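PDB 6O38: acinetobacter secreted protease CpaA from Acinetobacter nosocomialis M2, which probably cleaves proteins outside the cell as a type II-secreted, zinc-dependent metalloprotease that is escorted by the chaperone CpaB. Local coordinates for residues A[497-509]-A[525-537]. Residues are numbered along the deposited sequence; the frame is centred on the assembly and turned at random.
Sequences RHEVGHNLGLYHN and TAMGGNNINFYSS. With ZN (zinc ion), chain M.
Arg497 extends its long side chain from the zinc-binding helix to two asparagine side chains of the 525-537 loop. Its NH1 gives a fairly straight hydrogen bond to Asn533 OD1 (2.9 Å, 157°), and also bonds Thr408 OG1 on helix 391-411. NE and NH2 share Asn530 OD1 through two weak, strongly bent bonds, the amide plane being turned well away from that of the guanidinium; Asn530 ND2 is taken by Ala494 O. Arginine can serve all these acceptors in a buried setting. Its own carbonyl O receives Tyr535 OH on a lone pair (3.0 Å) as well as the helical N-H of Gly501.

His498 uses both ring nitrogens: NE2 binds zinc, while ND1 donates to Ala526 O in the ring plane (3.0 Å, 165°). Together the zinc and this bond fix the ring's rotation, and the bond would favour the tautomer with NE2 ready for the metal. Carrying no side chain, Gly501 lets the methyl CE of Met527, a selenomethionine here, lie 3.6 Å from its CA. Met527 fits the methionine of the Met-turn beneath the HExxHxxGxxH zinc site, as in metzincins. Bent at chi2 (-53°), its chain brings SE almost squarely above the ring of His502, 4.7 Å from the centroid, without binding the metal.

Gly505 turns the chain out of the helix in a Schellman motif, its positive phi suiting glycine. Leucine suits position 506, between methionine and tyrosine: Leu506 CB presses against Met527 CG (3.6 Å) and CD1 lies near Tyr535 CD1. His508 supplies the third zinc-binding histidine, its CA meeting Met527 O at 3.4 Å in a CA-H...O contact; Asp170 of the CpaB chain also binds the zinc. Asn509 N sends a weak hydrogen bond to the same Met527 carbonyl, and Asn509 OD1 lies against Gly528 CA.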
loop_
_atom_site.group_PDB
_atom_site.type_symbol
_atom_site.label_atom_id
_atom_site.label_comp_id
_atom_site.label_asym_id
_atom_site.label_seq_id
_atom_site.Cartn_x
_atom_site.Cartn_y
_atom_site.Cartn_z
ATOM N N ARG A 497 -3.190 3.955 -15.055
ATOM C CA ARG A 497 -2.755 2.565 -15.005
ATOM C C ARG A 497 -3.878 1.606 -15.369
ATOM O O ARG A 497 -3.603 0.468 -15.765
ATOM C CB ARG A 497 -2.207 2.226 -13.616
ATOM C CG ARG A 497 -3.254 2.179 -12.514
ATOM C CD ARG A 497 -2.656 1.647 -11.223
ATOM N NE ARG A 497 -3.626 1.613 -10.132
ATOM C CZ ARG A 497 -3.318 1.324 -8.872
ATOM N NH1 ARG A 497 -2.065 1.048 -8.541
ATOM N NH2 ARG A 497 -4.263 1.316 -7.941
ATOM N N HIS A 498 -5.132 2.045 -15.253
ATOM C CA HIS A 498 -6.261 1.222 -15.671
ATOM C C HIS A 498 -6.452 1.276 -17.182
ATOM O O HIS A 498 -6.624 0.239 -17.831
ATOM C CB HIS A 498 -7.532 1.674 -14.948
ATOM C CG HIS A 498 -8.752 0.894 -15.324
ATOM N ND1 HIS A 498 -9.122 -0.267 -14.679
ATOM C CD2 HIS A 498 -9.694 1.111 -16.273
ATOM C CE1 HIS A 498 -10.236 -0.732 -15.217
ATOM N NE2 HIS A 498 -10.603 0.086 -16.186
ATOM N N GLU A 499 -6.420 2.479 -17.758
ATOM C CA GLU A 499 -6.598 2.612 -19.200
ATOM C C GLU A 499 -5.407 2.041 -19.961
ATOM O O GLU A 499 -5.580 1.422 -21.017
ATOM C CB GLU A 499 -6.826 4.078 -19.568
ATOM C CG GLU A 499 -8.016 4.718 -18.865
ATOM C CD GLU A 499 -9.310 3.944 -19.059
ATOM O OE1 GLU A 499 -10.120 3.889 -18.109
ATOM O OE2 GLU A 499 -9.518 3.378 -20.153
ATOM N N VAL A 500 -4.191 2.245 -19.447
ATOM C CA VAL A 500 -3.012 1.664 -20.084
ATOM C C VAL A 500 -3.071 0.143 -20.021
ATOM O O VAL A 500 -2.648 -0.551 -20.954
ATOM C CB VAL A 500 -1.728 2.216 -19.431
ATOM C CG1 VAL A 500 -0.506 1.423 -19.877
ATOM C CG2 VAL A 500 -1.557 3.690 -19.768
ATOM N N GLY A 501 -3.610 -0.398 -18.925
ATOM C CA GLY A 501 -3.844 -1.832 -18.857
ATOM C C GLY A 501 -4.719 -2.333 -19.989
ATOM O O GLY A 501 -4.453 -3.385 -20.573
ATOM N N HIS A 502 -5.779 -1.587 -20.310
ATOM C CA HIS A 502 -6.605 -1.927 -21.465
ATOM C C HIS A 502 -5.782 -1.898 -22.748
ATOM O O HIS A 502 -5.850 -2.823 -23.564
ATOM C CB HIS A 502 -7.793 -0.969 -21.566
ATOM C CG HIS A 502 -8.919 -1.298 -20.637
ATOM N ND1 HIS A 502 -9.568 -2.514 -20.656
ATOM C CD2 HIS A 502 -9.519 -0.568 -19.668
ATOM C CE1 HIS A 502 -10.516 -2.520 -19.736
ATOM N NE2 HIS A 502 -10.506 -1.351 -19.121
ATOM N N ASN A 503 -4.998 -0.832 -22.941
ATOM C CA ASN A 503 -4.137 -0.736 -24.117
ATOM C C ASN A 503 -3.202 -1.934 -24.222
ATOM O O ASN A 503 -2.914 -2.414 -25.325
ATOM C CB ASN A 503 -3.332 0.563 -24.074
ATOM C CG ASN A 503 -4.169 1.781 -24.415
ATOM O OD1 ASN A 503 -5.253 1.664 -24.986
ATOM N ND2 ASN A 503 -3.666 2.960 -24.068
ATOM N N LEU A 504 -2.722 -2.436 -23.083
ATOM C CA LEU A 504 -1.812 -3.574 -23.082
ATOM C C LEU A 504 -2.514 -4.890 -23.388
ATOM O O LEU A 504 -1.833 -5.888 -23.646
ATOM C CB LEU A 504 -1.098 -3.667 -21.732
ATOM C CG LEU A 504 -0.020 -2.613 -21.472
ATOM C CD1 LEU A 504 0.408 -2.620 -20.014
ATOM C CD2 LEU A 504 1.178 -2.849 -22.377
ATOM N N GLY A 505 -3.838 -4.918 -23.362
ATOM C CA GLY A 505 -4.598 -6.097 -23.701
ATOM C C GLY A 505 -5.389 -6.721 -22.566
ATOM O O GLY A 505 -5.719 -7.910 -22.653
ATOM N N LEU A 506 -5.702 -5.967 -21.518
ATOM C CA LEU A 506 -6.342 -6.506 -20.329
ATOM C C LEU A 506 -7.828 -6.166 -20.313
ATOM O O LEU A 506 -8.258 -5.137 -20.840
ATOM C CB LEU A 506 -5.671 -5.969 -19.064
ATOM C CG LEU A 506 -4.175 -6.257 -18.945
ATOM C CD1 LEU A 506 -3.627 -5.723 -17.633
ATOM C CD2 LEU A 506 -3.905 -7.746 -19.081
ATOM N N TYR A 507 -8.607 -7.049 -19.699
ATOM C CA TYR A 507 -10.043 -6.880 -19.550
ATOM C C TYR A 507 -10.392 -6.784 -18.070
ATOM O O TYR A 507 -9.558 -7.021 -17.192
ATOM C CB TYR A 507 -10.803 -8.041 -20.206
ATOM C CG TYR A 507 -10.555 -8.187 -21.691
ATOM C CD1 TYR A 507 -9.422 -8.837 -22.166
ATOM C CD2 TYR A 507 -11.455 -7.678 -22.619
ATOM C CE1 TYR A 507 -9.191 -8.973 -23.521
ATOM C CE2 TYR A 507 -11.232 -7.811 -23.977
ATOM C CZ TYR A 507 -10.099 -8.459 -24.423
ATOM O OH TYR A 507 -9.873 -8.593 -25.774
ATOM N N HIS A 508 -11.644 -6.427 -17.796
ATOM C CA HIS A 508 -12.103 -6.329 -16.419
ATOM C C HIS A 508 -12.269 -7.719 -15.810
ATOM O O HIS A 508 -12.262 -8.742 -16.502
ATOM C CB HIS A 508 -13.420 -5.558 -16.342
ATOM C CG HIS A 508 -13.285 -4.096 -16.631
ATOM N ND1 HIS A 508 -14.317 -3.339 -17.141
ATOM C CD2 HIS A 508 -12.239 -3.251 -16.474
ATOM C CE1 HIS A 508 -13.911 -2.090 -17.290
ATOM N NE2 HIS A 508 -12.655 -2.010 -16.892
ATOM N N ASN A 509 -12.408 -7.745 -14.485
ATOM C CA ASN A 509 -12.648 -8.995 -13.779
ATOM C C ASN A 509 -13.927 -9.654 -14.281
ATOM O O ASN A 509 -14.896 -8.985 -14.650
ATOM C CB ASN A 509 -12.737 -8.745 -12.272
ATOM C CG ASN A 509 -13.777 -7.700 -11.917
ATOM O OD1 ASN A 509 -13.594 -6.510 -12.176
ATOM N ND2 ASN A 509 -14.877 -8.140 -11.315
ATOM N N THR A 525 -6.974 -6.008 -8.001
ATOM C CA THR A 525 -5.923 -5.508 -8.874
ATOM C C THR A 525 -6.465 -4.392 -9.769
ATOM O O THR A 525 -7.643 -4.025 -9.715
ATOM C CB THR A 525 -5.336 -6.646 -9.708
ATOM O OG1 THR A 525 -6.338 -7.164 -10.593
ATOM C CG2 THR A 525 -4.836 -7.762 -8.803
ATOM N N ALA A 526 -5.579 -3.852 -10.609
ATOM C CA ALA A 526 -5.904 -2.648 -11.371
ATOM C C ALA A 526 -7.091 -2.865 -12.303
ATOM O O ALA A 526 -7.942 -1.979 -12.450
ATOM C CB ALA A 526 -4.678 -2.186 -12.158
HETATM N N MSE A 527 -7.171 -4.028 -12.942
HETATM C CA MSE A 527 -8.260 -4.297 -13.877
HETATM C C MSE A 527 -9.506 -4.837 -13.183
HETATM O O MSE A 527 -10.576 -4.913 -13.788
HETATM C CB MSE A 527 -7.814 -5.287 -14.955
HETATM C CG MSE A 527 -6.629 -4.830 -15.773
HETATM SE SE MSE A 527 -6.888 -3.060 -16.535
HETATM C CE MSE A 527 -5.405 -2.182 -15.650
ATOM N N GLY A 528 -9.370 -5.213 -11.914
ATOM C CA GLY A 528 -10.469 -5.846 -11.210
ATOM C C GLY A 528 -11.002 -5.067 -10.027
ATOM O O GLY A 528 -11.598 -5.650 -9.117
ATOM N N GLY A 529 -10.829 -3.748 -10.040
ATOM C CA GLY A 529 -11.275 -2.916 -8.940
ATOM C C GLY A 529 -10.314 -1.792 -8.610
ATOM O O GLY A 529 -10.743 -0.722 -8.169
ATOM N N ASN A 530 -9.017 -2.023 -8.814
ATOM C CA ASN A 530 -8.011 -0.958 -8.837
ATOM C C ASN A 530 -7.840 -0.285 -7.472
ATOM O O ASN A 530 -7.773 0.940 -7.379
ATOM C CB ASN A 530 -8.345 0.081 -9.914
ATOM C CG ASN A 530 -7.163 0.959 -10.267
ATOM O OD1 ASN A 530 -6.010 0.563 -10.103
ATOM N ND2 ASN A 530 -7.445 2.164 -10.751
ATOM N N ASN A 531 -7.765 -1.080 -6.403
ATOM C CA ASN A 531 -7.522 -0.533 -5.075
ATOM C C ASN A 531 -6.237 -1.038 -4.429
ATOM O O ASN A 531 -5.963 -0.684 -3.275
ATOM C CB ASN A 531 -8.718 -0.806 -4.147
ATOM C CG ASN A 531 -9.064 -2.280 -4.040
ATOM O OD1 ASN A 531 -8.239 -3.152 -4.310
ATOM N ND2 ASN A 531 -10.298 -2.564 -3.640
ATOM N N ILE A 532 -5.442 -1.847 -5.129
ATOM C CA ILE A 532 -4.105 -2.218 -4.685
ATOM C C ILE A 532 -3.156 -2.058 -5.864
ATOM O O ILE A 532 -3.563 -2.124 -7.028
ATOM C CB ILE A 532 -4.037 -3.656 -4.117
ATOM C CG1 ILE A 532 -4.402 -4.684 -5.187
ATOM C CG2 ILE A 532 -4.933 -3.801 -2.894
ATOM C CD1 ILE A 532 -4.234 -6.116 -4.736
ATOM N N ASN A 533 -1.878 -1.845 -5.554
ATOM C CA ASN A 533 -0.884 -1.492 -6.568
ATOM C C ASN A 533 -0.301 -2.746 -7.223
ATOM O O ASN A 533 0.892 -3.038 -7.133
ATOM C CB ASN A 533 0.213 -0.634 -5.947
ATOM C CG ASN A 533 -0.329 0.622 -5.296
ATOM O OD1 ASN A 533 -1.335 1.179 -5.734
ATOM N ND2 ASN A 533 0.335 1.072 -4.238
ATOM N N PHE A 534 -1.172 -3.492 -7.900
ATOM C CA PHE A 534 -0.753 -4.707 -8.584
ATOM C C PHE A 534 -1.591 -4.926 -9.832
ATOM O O PHE A 534 -2.767 -4.554 -9.885
ATOM C CB PHE A 534 -0.873 -5.947 -7.687
ATOM C CG PHE A 534 0.053 -5.944 -6.506
ATOM C CD1 PHE A 534 1.363 -6.377 -6.635
ATOM C CD2 PHE A 534 -0.391 -5.529 -5.261
ATOM C CE1 PHE A 534 2.216 -6.381 -5.549
ATOM C CE2 PHE A 534 0.457 -5.532 -4.170
ATOM C CZ PHE A 534 1.762 -5.959 -4.315
ATOM N N TYR A 535 -0.967 -5.526 -10.841
ATOM C CA TYR A 535 -1.688 -6.235 -11.886
ATOM C C TYR A 535 -1.808 -7.699 -11.481
ATOM O O TYR A 535 -0.958 -8.231 -10.762
ATOM C CB TYR A 535 -0.977 -6.113 -13.235
ATOM C CG TYR A 535 -0.966 -4.715 -13.815
ATOM C CD1 TYR A 535 -2.090 -4.193 -14.443
ATOM C CD2 TYR A 535 0.172 -3.920 -13.743
ATOM C CE1 TYR A 535 -2.083 -2.919 -14.977
ATOM C CE2 TYR A 535 0.187 -2.642 -14.276
ATOM C CZ TYR A 535 -0.944 -2.147 -14.892
ATOM O OH TYR A 535 -0.937 -0.878 -15.424
ATOM N N SER A 536 -2.871 -8.351 -11.942
ATOM C CA SER A 536 -3.172 -9.690 -11.455
ATOM C C SER A 536 -2.149 -10.699 -11.963
ATOM O O SER A 536 -1.681 -10.619 -13.102
ATOM C CB SER A 536 -4.581 -10.112 -11.875
ATOM O OG SER A 536 -4.658 -10.337 -13.270
ATOM N N SER A 537 -1.801 -11.654 -11.097
ATOM C CA SER A 537 -0.840 -12.707 -11.401
ATOM C C SER A 537 -0.908 -13.793 -10.333
ATOM O O SER A 537 -0.979 -13.484 -9.137
ATOM C CB SER A 537 0.579 -12.146 -11.492
ATOM O OG SER A 537 1.532 -13.192 -11.599
HETATM ZN ZN ZN M . -11.914 -0.367 -17.932
#